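Local coordinates for protein transcriptional regulator (NtrC family) (Aquifex aeolicus, PDB 3DZD) that probably uses ATP hydrolysis by its AAA+ domain to activate sigma54-dependent transcription under control of a receiver domain, and is captured here in the inactive state, at residues A[249-254]-A[260-265]; A[197-202]-A[236-241]; A[39-44]-A[63-68]; A[74-79]-A[113-118]; A[15-20]-A[27-32]. All coordinates share one frame; numbering follows the deposited sequence.

Contact 1: A[249-254]-A[260-265]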
# COMPACT_ATOMS: atom_id res chain seq x y z
N GLY A 249 3.54 2.69 26.43
CA GLY A 249 3.86 1.97 25.22
C GLY A 249 2.88 0.85 24.93
O GLY A 249 3.14 0.01 24.08
N SER A 250 1.76 0.84 25.64
CA SER A 250 0.68 -0.09 25.32
C SER A 250 -0.68 0.61 25.40
O SER A 250 -0.79 1.74 25.86
CB SER A 250 0.71 -1.32 26.23
OG SER A 250 0.50 -0.96 27.59
N PHE A 251 -1.72 -0.07 24.93
CA PHE A 251 -3.08 0.44 25.05
C PHE A 251 -4.09 -0.68 24.88
O PHE A 251 -3.73 -1.84 24.69
CB PHE A 251 -3.34 1.53 24.00
CG PHE A 251 -3.55 0.99 22.62
CD1 PHE A 251 -4.83 0.68 22.17
CD2 PHE A 251 -2.48 0.78 21.77
CE1 PHE A 251 -5.03 0.18 20.91
CE2 PHE A 251 -2.67 0.28 20.50
CZ PHE A 251 -3.94 -0.03 20.06
N THR A 252 -5.37 -0.34 24.93
CA THR A 252 -6.43 -1.30 24.71
C THR A 252 -7.45 -0.69 23.76
O THR A 252 -7.54 0.53 23.65
CB THR A 252 -7.10 -1.69 26.03
OG1 THR A 252 -7.58 -0.51 26.69
CG2 THR A 252 -6.11 -2.40 26.93
N ARG A 253 -8.19 -1.53 23.06
CA ARG A 253 -9.22 -1.02 22.16
C ARG A 253 -10.41 -0.49 22.95
O ARG A 253 -10.49 -0.65 24.17
CB ARG A 253 -9.67 -2.11 21.19
CG ARG A 253 -8.59 -2.56 20.22
CD ARG A 253 -9.18 -3.42 19.13
NE ARG A 253 -8.22 -3.76 18.08
CZ ARG A 253 -7.46 -4.84 18.10
NH1 ARG A 253 -7.52 -5.69 19.11
NH2 ARG A 253 -6.62 -5.08 17.09
N LEU A 254 -11.33 0.16 22.24
CA LEU A 254 -12.60 0.54 22.84
C LEU A 254 -13.45 -0.71 22.97
O LEU A 254 -13.84 -1.32 21.97
CB LEU A 254 -13.33 1.58 21.98
CG LEU A 254 -12.66 2.95 21.78
CD1 LEU A 254 -13.62 3.90 21.07
CD2 LEU A 254 -12.16 3.54 23.10
N ILE A 260 -2.26 -4.30 24.21
CA ILE A 260 -1.57 -4.23 22.93
C ILE A 260 -0.37 -3.31 23.00
O ILE A 260 -0.49 -2.14 23.35
CB ILE A 260 -2.50 -3.76 21.81
CG1 ILE A 260 -3.82 -4.52 21.87
CG2 ILE A 260 -1.82 -3.96 20.46
CD1 ILE A 260 -4.69 -4.34 20.64
N GLU A 261 0.80 -3.85 22.66
CA GLU A 261 2.03 -3.08 22.67
C GLU A 261 2.29 -2.52 21.28
O GLU A 261 2.26 -3.27 20.30
CB GLU A 261 3.20 -3.97 23.08
CG GLU A 261 3.10 -4.52 24.48
CD GLU A 261 4.43 -5.00 25.00
OE1 GLU A 261 5.27 -5.42 24.18
OE2 GLU A 261 4.64 -4.94 26.23
N VAL A 262 2.55 -1.22 21.19
CA VAL A 262 2.92 -0.62 19.92
C VAL A 262 4.31 -0.02 19.92
O VAL A 262 4.90 0.25 20.96
CB VAL A 262 1.92 0.45 19.43
CG1 VAL A 262 1.24 -0.01 18.14
CG2 VAL A 262 0.92 0.79 20.52
N ASP A 263 4.83 0.17 18.72
CA ASP A 263 6.13 0.77 18.55
C ASP A 263 5.98 1.80 17.45
O ASP A 263 6.08 1.48 16.27
CB ASP A 263 7.16 -0.30 18.19
CG ASP A 263 8.47 0.28 17.71
OD1 ASP A 263 9.07 1.12 18.42
OD2 ASP A 263 8.90 -0.11 16.61
N ILE A 264 5.70 3.04 17.83
CA ILE A 264 5.46 4.09 16.86
C ILE A 264 6.37 5.28 17.09
O ILE A 264 6.69 5.61 18.22
CB ILE A 264 4.01 4.59 16.93
CG1 ILE A 264 3.65 4.93 18.37
CG2 ILE A 264 3.05 3.54 16.39
CD1 ILE A 264 2.17 4.89 18.65
N ARG A 265 6.79 5.89 16.00
CA ARG A 265 7.41 7.20 16.05
C ARG A 265 6.30 8.21 15.82
O ARG A 265 5.60 8.16 14.80
CB ARG A 265 8.49 7.33 14.99
CG ARG A 265 9.57 8.33 15.31
CD ARG A 265 9.16 9.74 14.90
NE ARG A 265 10.22 10.69 15.26
CZ ARG A 265 11.35 10.82 14.58
NH1 ARG A 265 11.58 10.08 13.51
NH2 ARG A 265 12.27 11.69 14.99
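The flat ring of Phe-251 meets Ile-260 over one face and Val-262 at its edge. Ile-260 CB lies 4.2 Å above the plane, off toward the rim. Val-262 CG2 lies near the plane, 3.6 Å from both CD2 and CE2 of Phe-251. With chi1 at 76°, CG of Phe-251 stands between the backbone N and the carbonyl carbon, which turns the ring toward the partner strand. The guanidinium of Arg-253 has Ile-260 CD1 on one face, 3.5 Å from NH1, so that branched isoleucine serves two flat groups. The charge itself is met by Glu-219 through a salt bridge. Phe-251 and Ile-260 form an antiparallel hydrogen-bonded pair, with backbone N to O distances of 2.9 Å in both directions. Next to it, Ser-250 and Glu-261 make a non-hydrogen-bonded pair; the carboxylate of Glu-261 reaches Arg-2 of the second subunit. Val-262 N then bonds Gly-249 O at 3.2 Å. Gly-249 leaves the preceding helix with positive phi, easiest for a residue without a side chain. This short beta hairpin, consistent with the pre-sensor-1 insertion of sigma54 activators, links helix 236-248 to strand 265-270, with Phe-251 and Ile-260 resting on helix 217-220.

Contact 2: A[197-202]-A[236-241]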
# COMPACT_ATOMS: atom_id res chain seq x y z
N SER A 197 -11.87 6.70 18.66
CA SER A 197 -12.13 5.43 18.00
C SER A 197 -11.16 5.19 16.85
O SER A 197 -10.72 4.07 16.62
CB SER A 197 -13.56 5.41 17.46
OG SER A 197 -13.70 4.44 16.43
N GLU A 198 -10.83 6.26 16.13
CA GLU A 198 -9.88 6.17 15.03
C GLU A 198 -8.52 5.73 15.54
O GLU A 198 -7.80 4.99 14.86
CB GLU A 198 -9.75 7.54 14.35
CG GLU A 198 -10.91 7.87 13.46
CD GLU A 198 -10.92 7.02 12.22
OE1 GLU A 198 -10.02 7.20 11.37
OE2 GLU A 198 -11.83 6.17 12.09
N LEU A 199 -8.17 6.18 16.73
CA LEU A 199 -6.87 5.90 17.31
C LEU A 199 -6.81 4.50 17.92
O LEU A 199 -5.88 3.74 17.66
CB LEU A 199 -6.53 6.92 18.40
CG LEU A 199 -5.83 8.22 18.02
CD1 LEU A 199 -5.52 9.05 19.27
CD2 LEU A 199 -4.56 7.93 17.25
N PHE A 200 -7.80 4.19 18.75
CA PHE A 200 -7.78 2.98 19.57
C PHE A 200 -8.47 1.78 18.94
O PHE A 200 -8.31 0.65 19.38
CB PHE A 200 -8.37 3.27 20.95
CG PHE A 200 -7.55 4.22 21.76
CD1 PHE A 200 -6.50 3.77 22.54
CD2 PHE A 200 -7.81 5.58 21.73
CE1 PHE A 200 -5.73 4.64 23.28
CE2 PHE A 200 -7.05 6.47 22.46
CZ PHE A 200 -6.01 6.00 23.24
N GLY A 201 -9.25 2.03 17.90
CA GLY A 201 -10.01 0.96 17.28
C GLY A 201 -11.06 0.44 18.23
O GLY A 201 -11.08 0.78 19.42
N HIS A 202 -11.96 -0.39 17.71
CA HIS A 202 -13.02 -0.96 18.52
C HIS A 202 -13.14 -2.45 18.27
O HIS A 202 -12.67 -2.96 17.25
CB HIS A 202 -14.35 -0.26 18.23
CG HIS A 202 -14.66 -0.14 16.77
ND1 HIS A 202 -15.40 -1.07 16.08
CD2 HIS A 202 -14.32 0.81 15.87
CE1 HIS A 202 -15.51 -0.70 14.82
NE2 HIS A 202 -14.86 0.44 14.66
N GLN A 236 -9.76 16.80 25.49
CA GLN A 236 -8.85 16.69 26.62
C GLN A 236 -8.96 15.31 27.25
O GLN A 236 -8.20 14.95 28.15
CB GLN A 236 -9.09 17.79 27.65
CG GLN A 236 -7.93 17.97 28.62
CD GLN A 236 -7.52 19.42 28.77
OE1 GLN A 236 -8.12 20.31 28.17
NE2 GLN A 236 -6.50 19.67 29.58
N ARG A 237 -9.91 14.53 26.74
CA ARG A 237 -10.07 13.14 27.15
C ARG A 237 -9.12 12.27 26.34
O ARG A 237 -8.43 11.41 26.90
CB ARG A 237 -11.51 12.69 26.93
CG ARG A 237 -11.77 11.25 27.34
CD ARG A 237 -13.21 11.04 27.77
NE ARG A 237 -13.35 9.79 28.52
CZ ARG A 237 -13.37 8.59 27.95
NH1 ARG A 237 -13.27 8.49 26.63
NH2 ARG A 237 -13.50 7.50 28.69
N VAL A 238 -9.09 12.50 25.03
CA VAL A 238 -8.17 11.81 24.13
C VAL A 238 -6.72 12.15 24.48
O VAL A 238 -5.87 11.26 24.57
CB VAL A 238 -8.44 12.19 22.67
CG1 VAL A 238 -7.68 11.27 21.74
CG2 VAL A 238 -9.93 12.14 22.37
N GLN A 239 -6.45 13.44 24.69
CA GLN A 239 -5.12 13.91 25.08
C GLN A 239 -4.58 13.09 26.23
O GLN A 239 -3.42 12.68 26.22
CB GLN A 239 -5.14 15.39 25.49
CG GLN A 239 -5.45 16.33 24.34
CD GLN A 239 -5.50 17.79 24.76
OE1 GLN A 239 -4.88 18.19 25.74
NE2 GLN A 239 -6.25 18.59 24.01
N ALA A 240 -5.42 12.85 27.22
CA ALA A 240 -5.01 12.12 28.41
C ALA A 240 -4.70 10.67 28.06
O ALA A 240 -3.67 10.13 28.47
CB ALA A 240 -6.10 12.20 29.46
N LYS A 241 -5.60 10.05 27.30
CA LYS A 241 -5.41 8.68 26.85
C LYS A 241 -4.15 8.51 26.00
O LYS A 241 -3.37 7.59 26.21
CB LYS A 241 -6.64 8.22 26.06
CG LYS A 241 -7.89 8.07 26.93
CD LYS A 241 -9.09 7.63 26.10
CE LYS A 241 -8.80 6.33 25.37
NZ LYS A 241 -8.31 5.27 26.30
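Lys-241 brings its ammonium nitrogen over the ring of Phe-200, a cation-pi contact in which NZ stands 4.1 Å from the ring centroid and 19° off the normal. The neighbouring methylene joins in: CE of Lys-241 lies over the same face, displaced toward the rim, and comes within 3.4 Å of CE2 of Phe-200. This is a CH-pi contact made by a carbon that the adjacent positive charge would probably polarise. The lysine chain is bent at chi3 and chi4 (56° and 53°), curling back over the ring instead of running straight past it, while its CB also touches CZ of Phe-200 at 3.6 Å. Lysine suits this partly exposed position because its methylenes can cover an aromatic face while the ammonium is held over the ring. An alanine in place of Phe-200 is likely to leave the Lys-241 ammonium without its aromatic partner and its chain able to swing away. Beside it, methyl CD1 of Leu-199 meets methyl CG1 of Val-238 at 4.0 Å, a plain apolar touch between two buried branched residues. The helix ends at Phe-200; Gly-201 follows with positive phi, a conformation readily adopted without a side chain. Helix 195-200 touches helix 236-248 at Val-238 and Lys-241, helix 217-220 at Leu-218 and strand 182-186 at Leu-185.

Contact 3: A[39-44]-A[63-68]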
# COMPACT_ATOMS: atom_id res chain seq x y z
N LYS A 39 17.23 -22.59 -18.53
CA LYS A 39 15.82 -22.28 -18.33
C LYS A 39 15.56 -20.99 -17.56
O LYS A 39 14.57 -20.30 -17.81
CB LYS A 39 15.10 -23.48 -17.69
CG LYS A 39 14.71 -24.52 -18.72
CD LYS A 39 14.48 -25.89 -18.13
CE LYS A 39 13.97 -26.83 -19.21
NZ LYS A 39 14.05 -28.23 -18.79
N ILE A 40 16.46 -20.65 -16.64
CA ILE A 40 16.29 -19.43 -15.84
C ILE A 40 16.40 -18.18 -16.71
O ILE A 40 15.57 -17.27 -16.63
CB ILE A 40 17.31 -19.40 -14.68
CG1 ILE A 40 16.99 -20.50 -13.67
CG2 ILE A 40 17.33 -18.04 -14.01
CD1 ILE A 40 18.01 -20.64 -12.57
N LYS A 41 17.43 -18.13 -17.55
CA LYS A 41 17.67 -16.99 -18.43
C LYS A 41 16.59 -16.90 -19.50
O LYS A 41 16.34 -15.83 -20.06
CB LYS A 41 19.05 -17.11 -19.09
CG LYS A 41 20.22 -17.03 -18.12
CD LYS A 41 21.45 -17.74 -18.65
CE LYS A 41 22.01 -17.05 -19.89
NZ LYS A 41 23.18 -17.77 -20.46
N GLU A 42 15.96 -18.03 -19.77
CA GLU A 42 14.99 -18.17 -20.84
C GLU A 42 13.60 -17.75 -20.38
O GLU A 42 12.85 -17.11 -21.12
CB GLU A 42 14.98 -19.63 -21.30
CG GLU A 42 14.17 -19.92 -22.55
CD GLU A 42 14.20 -21.40 -22.90
OE1 GLU A 42 14.00 -22.24 -21.99
OE2 GLU A 42 14.41 -21.73 -24.09
N LEU A 43 13.25 -18.11 -19.15
CA LEU A 43 11.90 -17.92 -18.65
C LEU A 43 11.90 -17.64 -17.15
O LEU A 43 12.76 -18.12 -16.41
CB LEU A 43 11.05 -19.15 -18.99
CG LEU A 43 9.80 -19.48 -18.18
CD1 LEU A 43 8.72 -18.41 -18.36
CD2 LEU A 43 9.27 -20.84 -18.59
N PHE A 44 10.95 -16.83 -16.70
CA PHE A 44 10.90 -16.46 -15.29
C PHE A 44 10.07 -17.42 -14.44
O PHE A 44 8.88 -17.61 -14.68
CB PHE A 44 10.37 -15.04 -15.10
CG PHE A 44 10.23 -14.65 -13.66
CD1 PHE A 44 11.35 -14.36 -12.90
CD2 PHE A 44 8.98 -14.60 -13.07
CE1 PHE A 44 11.22 -14.02 -11.58
CE2 PHE A 44 8.86 -14.26 -11.74
CZ PHE A 44 9.98 -13.96 -10.99
N ILE A 63 22.78 -20.28 -5.97
CA ILE A 63 21.84 -19.27 -5.54
C ILE A 63 22.29 -17.90 -6.05
O ILE A 63 21.46 -17.06 -6.39
CB ILE A 63 21.70 -19.25 -4.01
CG1 ILE A 63 20.85 -20.43 -3.55
CG2 ILE A 63 21.07 -17.95 -3.55
CD1 ILE A 63 20.79 -20.57 -2.06
N ASP A 64 23.60 -17.68 -6.12
CA ASP A 64 24.11 -16.40 -6.63
C ASP A 64 23.76 -16.22 -8.10
O ASP A 64 23.44 -15.11 -8.54
CB ASP A 64 25.63 -16.29 -6.40
CG ASP A 64 25.99 -16.15 -4.94
OD1 ASP A 64 25.37 -15.32 -4.23
OD2 ASP A 64 26.91 -16.87 -4.49
N PHE A 65 23.81 -17.30 -8.87
CA PHE A 65 23.38 -17.24 -10.25
C PHE A 65 21.95 -16.75 -10.34
O PHE A 65 21.62 -15.91 -11.18
CB PHE A 65 23.49 -18.61 -10.92
CG PHE A 65 23.01 -18.62 -12.34
CD1 PHE A 65 23.91 -18.54 -13.39
CD2 PHE A 65 21.65 -18.66 -12.62
CE1 PHE A 65 23.47 -18.54 -14.69
CE2 PHE A 65 21.21 -18.66 -13.93
CZ PHE A 65 22.12 -18.60 -14.97
N ILE A 66 21.09 -17.31 -9.49
CA ILE A 66 19.68 -16.94 -9.44
C ILE A 66 19.52 -15.50 -8.97
O ILE A 66 18.72 -14.73 -9.51
CB ILE A 66 18.91 -17.90 -8.49
CG1 ILE A 66 18.95 -19.33 -9.02
CG2 ILE A 66 17.47 -17.43 -8.30
CD1 ILE A 66 18.57 -20.37 -8.01
N LYS A 67 20.29 -15.14 -7.94
CA LYS A 67 20.29 -13.78 -7.41
C LYS A 67 20.65 -12.79 -8.51
O LYS A 67 20.23 -11.63 -8.47
CB LYS A 67 21.31 -13.68 -6.27
CG LYS A 67 21.49 -12.29 -5.70
CD LYS A 67 22.82 -12.17 -4.96
CE LYS A 67 23.05 -13.34 -4.02
NZ LYS A 67 22.01 -13.42 -2.96
N GLU A 68 21.41 -13.26 -9.49
CA GLU A 68 21.93 -12.39 -10.54
C GLU A 68 20.98 -12.27 -11.73
O GLU A 68 20.75 -11.17 -12.23
CB GLU A 68 23.28 -12.91 -11.02
CG GLU A 68 24.02 -11.93 -11.91
CD GLU A 68 24.30 -10.62 -11.20
OE1 GLU A 68 24.84 -10.66 -10.07
OE2 GLU A 68 23.97 -9.55 -11.76
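Phe-65 reaches from helix 62-69 to Ile-40 and Lys-41 of helix 33-42, joining neighbouring helices on one side of the CheY-like receiver fold. Its CG is anti to the backbone N (chi1 178°), which carries the ring across the groove between the helices. The ring meets its partners with its edge: Ile-40 CG2 comes to 3.9 Å from CE2 of Phe-65, and Lys-41 CD to 3.8 Å from CZ. Lysine fits this solvent-facing rim because only its methylenes need touch the ring, its chain running roughly perpendicular to the phenyl group. Phe-65 also stacks on Phe-62 of its own helix. One residue further on, Ile-66 turns toward the sheet, where it rests on Ile-48, while Ile-40 lies on Leu-4. Beta-branched isoleucine gives each helix a stiff apolar flank at this buried level. There the two side chains cross nearly perpendicularly, with CD1 of Ile-40 3.9 Å from CG1 of Ile-66.

Contact 4: A[74-79]-A[113-118]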
# COMPACT_ATOMS: atom_id res chain seq x y z
N VAL A 74 11.88 -16.65 -5.77
CA VAL A 74 11.96 -17.10 -4.39
C VAL A 74 12.49 -18.52 -4.41
O VAL A 74 11.97 -19.37 -5.13
CB VAL A 74 10.56 -17.05 -3.72
CG1 VAL A 74 10.60 -17.64 -2.31
CG2 VAL A 74 10.04 -15.63 -3.70
N VAL A 75 13.52 -18.79 -3.62
CA VAL A 75 14.20 -20.08 -3.67
C VAL A 75 13.95 -20.94 -2.43
O VAL A 75 14.05 -20.47 -1.30
CB VAL A 75 15.72 -19.91 -3.85
CG1 VAL A 75 16.39 -21.27 -3.98
CG2 VAL A 75 16.01 -19.06 -5.07
N ILE A 76 13.63 -22.20 -2.67
CA ILE A 76 13.54 -23.19 -1.62
C ILE A 76 14.62 -24.23 -1.88
O ILE A 76 14.67 -24.82 -2.96
CB ILE A 76 12.19 -23.90 -1.65
CG1 ILE A 76 11.05 -22.87 -1.57
CG2 ILE A 76 12.11 -24.92 -0.53
CD1 ILE A 76 9.72 -23.39 -2.11
N VAL A 77 15.50 -24.46 -0.91
CA VAL A 77 16.52 -25.47 -1.10
C VAL A 77 16.10 -26.81 -0.50
O VAL A 77 15.35 -26.87 0.47
CB VAL A 77 17.91 -25.03 -0.57
CG1 VAL A 77 18.48 -23.93 -1.46
CG2 VAL A 77 17.81 -24.56 0.87
N ILE A 78 16.57 -27.89 -1.12
CA ILE A 78 16.36 -29.22 -0.60
C ILE A 78 17.69 -29.74 -0.10
O ILE A 78 18.65 -29.80 -0.86
CB ILE A 78 15.82 -30.17 -1.68
CG1 ILE A 78 14.38 -29.80 -2.03
CG2 ILE A 78 15.87 -31.60 -1.20
CD1 ILE A 78 13.79 -30.66 -3.12
N THR A 79 17.75 -30.11 1.17
CA THR A 79 19.00 -30.62 1.74
C THR A 79 18.87 -32.03 2.29
O THR A 79 17.81 -32.42 2.80
CB THR A 79 19.53 -29.71 2.85
OG1 THR A 79 20.87 -30.10 3.17
CG2 THR A 79 18.66 -29.82 4.10
N LYS A 113 3.30 -23.10 -1.07
CA LYS A 113 2.28 -22.09 -0.88
C LYS A 113 2.89 -20.82 -0.31
O LYS A 113 2.63 -19.72 -0.81
CB LYS A 113 1.20 -22.60 0.07
CG LYS A 113 0.03 -21.65 0.19
CD LYS A 113 -0.84 -21.99 1.38
CE LYS A 113 -1.85 -20.88 1.63
NZ LYS A 113 -2.17 -20.69 3.07
N HIS A 114 3.69 -20.97 0.74
CA HIS A 114 4.35 -19.82 1.36
C HIS A 114 5.38 -19.18 0.45
O HIS A 114 5.55 -17.96 0.46
CB HIS A 114 4.96 -20.18 2.72
CG HIS A 114 3.96 -20.63 3.73
ND1 HIS A 114 4.26 -21.55 4.71
CD2 HIS A 114 2.65 -20.33 3.88
CE1 HIS A 114 3.18 -21.77 5.44
NE2 HIS A 114 2.19 -21.05 4.95
N ALA A 115 6.08 -19.98 -0.34
CA ALA A 115 7.00 -19.42 -1.34
C ALA A 115 6.27 -18.48 -2.30
O ALA A 115 6.77 -17.40 -2.62
CB ALA A 115 7.72 -20.52 -2.11
N PHE A 116 5.08 -18.86 -2.76
CA PHE A 116 4.35 -18.00 -3.67
C PHE A 116 3.82 -16.75 -2.98
O PHE A 116 3.80 -15.68 -3.58
CB PHE A 116 3.22 -18.75 -4.39
CG PHE A 116 3.66 -19.45 -5.65
CD1 PHE A 116 3.92 -18.73 -6.80
CD2 PHE A 116 3.83 -20.84 -5.68
CE1 PHE A 116 4.35 -19.38 -7.97
CE2 PHE A 116 4.24 -21.49 -6.83
CZ PHE A 116 4.51 -20.77 -7.98
N GLU A 117 3.40 -16.85 -1.73
CA GLU A 117 2.93 -15.64 -1.08
C GLU A 117 4.10 -14.73 -0.70
O GLU A 117 3.93 -13.54 -0.50
CB GLU A 117 1.99 -15.93 0.10
CG GLU A 117 2.56 -16.76 1.22
CD GLU A 117 1.50 -17.14 2.25
OE1 GLU A 117 0.65 -18.00 1.94
OE2 GLU A 117 1.52 -16.57 3.37
N GLU A 118 5.30 -15.30 -0.62
CA GLU A 118 6.48 -14.48 -0.42
C GLU A 118 6.77 -13.74 -1.73
O GLU A 118 7.18 -12.58 -1.74
CB GLU A 118 7.68 -15.35 -0.03
CG GLU A 118 9.02 -14.66 -0.18
CD GLU A 118 9.30 -13.72 0.96
OE1 GLU A 118 8.53 -13.73 1.95
OE2 GLU A 118 10.31 -12.97 0.88
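Apolar contact carries most of the junction between Val-74, Ile-76 and Ala-115. CD1 of Ile-76 presses on the methyl of Ala-115 at 3.5 Å, and CG1 of Val-74, two residues earlier on the same side of the strand, meets that CB at 4.1 Å. Ile-76 has CG1 anti to its carbonyl carbon (chi1 -55°), and its extended chain sends the terminal methyl out to the helix. Alanine suits the helix here, since its small side chain lets the backbone come near: the axes of strand and helix approach to 8.6 Å while running nearly antiparallel, at 155°. A second kind of contact sets apolar carbon against polar backbone, as CG1 and CG2 of Val-74 each lie 3.9 Å from the carbonyl O of Ala-115. The third involves a charged residue used for its aliphatic part. CG of Glu-118 packs 3.8 Å from CG2 of Val-74, and the chain then bends at chi2, its carboxylate forming a salt bridge with Lys-121 of the second subunit. Trimming Val-74 to an alanine is likely to open a gap between the strand and Ala-115 and deprive the Glu-118 methylene of its support. The contact lays helix 105-119 against the receiver sheet, where strand 74-79 runs between strands 47-51 and 97-100; Ala-115 also touches Val-47, and Ile-76 reaches Leu-99.

Contact 5: A[15-20]-A[27-32]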
# COMPACT_ATOMS: atom_id res chain seq x y z
N SER A 15 8.42 -36.93 -8.73
CA SER A 15 7.45 -36.82 -7.65
C SER A 15 6.95 -35.38 -7.54
O SER A 15 5.75 -35.13 -7.62
CB SER A 15 8.06 -37.27 -6.32
OG SER A 15 8.41 -38.63 -6.37
N LEU A 16 7.88 -34.45 -7.37
CA LEU A 16 7.51 -33.05 -7.21
C LEU A 16 6.69 -32.55 -8.39
O LEU A 16 5.74 -31.79 -8.22
CB LEU A 16 8.74 -32.16 -6.99
CG LEU A 16 9.60 -32.46 -5.76
CD1 LEU A 16 10.45 -31.26 -5.44
CD2 LEU A 16 8.74 -32.83 -4.57
N SER A 17 7.06 -32.96 -9.60
CA SER A 17 6.31 -32.54 -10.77
C SER A 17 4.89 -33.08 -10.74
O SER A 17 3.95 -32.36 -11.08
CB SER A 17 7.00 -32.98 -12.06
OG SER A 17 8.26 -32.36 -12.18
N ALA A 18 4.75 -34.34 -10.34
CA ALA A 18 3.43 -34.96 -10.22
C ALA A 18 2.61 -34.21 -9.19
O ALA A 18 1.41 -34.00 -9.37
CB ALA A 18 3.57 -36.43 -9.84
N ILE A 19 3.27 -33.80 -8.12
CA ILE A 19 2.61 -33.11 -7.02
C ILE A 19 2.21 -31.70 -7.41
O ILE A 19 1.06 -31.31 -7.23
CB ILE A 19 3.50 -33.09 -5.77
CG1 ILE A 19 3.67 -34.51 -5.22
CG2 ILE A 19 2.92 -32.18 -4.71
CD1 ILE A 19 4.94 -34.73 -4.43
N LEU A 20 3.16 -30.95 -7.95
CA LEU A 20 2.92 -29.57 -8.35
C LEU A 20 1.80 -29.51 -9.37
O LEU A 20 0.86 -28.73 -9.23
CB LEU A 20 4.19 -28.94 -8.93
CG LEU A 20 5.31 -28.71 -7.92
CD1 LEU A 20 6.61 -28.32 -8.61
CD2 LEU A 20 4.91 -27.66 -6.90
N PRO A 27 4.87 -27.15 -13.38
CA PRO A 27 6.27 -27.46 -13.06
C PRO A 27 7.15 -27.59 -14.30
O PRO A 27 6.66 -27.95 -15.37
CB PRO A 27 6.19 -28.84 -12.40
CG PRO A 27 4.75 -29.25 -12.41
CD PRO A 27 4.03 -28.36 -13.37
N ASP A 28 8.43 -27.31 -14.12
CA ASP A 28 9.47 -27.66 -15.08
C ASP A 28 10.63 -28.20 -14.26
O ASP A 28 10.69 -27.97 -13.06
CB ASP A 28 9.91 -26.43 -15.87
CG ASP A 28 10.58 -26.79 -17.18
OD1 ASP A 28 10.89 -27.99 -17.41
OD2 ASP A 28 10.80 -25.87 -18.00
N THR A 29 11.55 -28.93 -14.89
CA THR A 29 12.65 -29.54 -14.16
C THR A 29 13.98 -29.39 -14.88
O THR A 29 14.04 -29.45 -16.10
CB THR A 29 12.39 -31.04 -13.91
OG1 THR A 29 12.31 -31.73 -15.16
CG2 THR A 29 11.09 -31.24 -13.16
N ALA A 30 15.04 -29.19 -14.10
CA ALA A 30 16.40 -29.17 -14.62
C ALA A 30 17.23 -30.19 -13.85
O ALA A 30 17.19 -30.24 -12.62
CB ALA A 30 17.00 -27.79 -14.49
N LYS A 31 17.98 -31.01 -14.58
CA LYS A 31 18.70 -32.12 -13.96
C LYS A 31 20.17 -31.78 -13.70
O LYS A 31 20.89 -32.56 -13.06
CB LYS A 31 18.57 -33.37 -14.82
CG LYS A 31 17.12 -33.79 -15.05
CD LYS A 31 17.01 -34.83 -16.16
CE LYS A 31 15.55 -35.18 -16.47
NZ LYS A 31 15.44 -36.18 -17.57
N THR A 32 20.60 -30.62 -14.18
CA THR A 32 21.96 -30.16 -13.96
C THR A 32 21.94 -28.65 -13.75
O THR A 32 20.98 -27.98 -14.13
CB THR A 32 22.86 -30.47 -15.16
OG1 THR A 32 22.28 -29.92 -16.34
CG2 THR A 32 23.02 -31.97 -15.34
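Leu-20 and Pro-27 form the close-packed end of this contact, where CB of the leucine lies 3.5 Å from CG of the proline. The two side chains lie alongside, pointing opposite ways, which brings CD1 of Leu-20 to 3.8 Å from CB of Pro-27. Proline suits the place: its compact ring lies flush against the helix, its CG also 3.5 Å from Ser-17 O, and its missing N-H costs little in an outermost strand. Buried Leu-20 rests on Val-3, Val-5 and Phe-108 as well. Ser-17 and Thr-29, by contrast, are partly exposed, and a single close touch joins them: OG of Ser-17 meets CG2 of Thr-29 at 3.2 Å, without a hydrogen bond. The hydroxyl is instead bonded to Thr-13 O, one helical turn back, consistent with its chi1 of -64° beside the backbone N. On the strand's other side OD1 of Asp-28 accepts a hydrogen bond from the backbone N of Thr-29, 2.8 Å away, on its anti side and 33° out of the carboxylate plane. Helix and strand run almost antiparallel, at 167°, as in the right-handed beta-alpha-beta crossover formed by strand 2-6, helix 10-22 and strand 26-30 in the receiver fold.

From the N terminus the contacts follow in series, none nesting or crossing. Contact 5 closes the short turn from helix 10-22 into strand 26-30; contact 3 then spans the segment between helices 33-42 and 62-69, and contact 4 the longer one from strand 74-79 to helix 105-119. These three tie helices to both sides of the receiver sheet: Ile-78 meets Leu-16 on one, Val-75 meets Ile-66 on the other, and Lys-39 bonds Thr-29 O. In the AAA+ domain, contact 2 closes the loop from helix 195-200 to helix 236-248, and contact 1 the tight hairpin turn that follows; Phe-200 packs on Phe-251 there. Contacts 1, 3 and 4 also touch the second subunit.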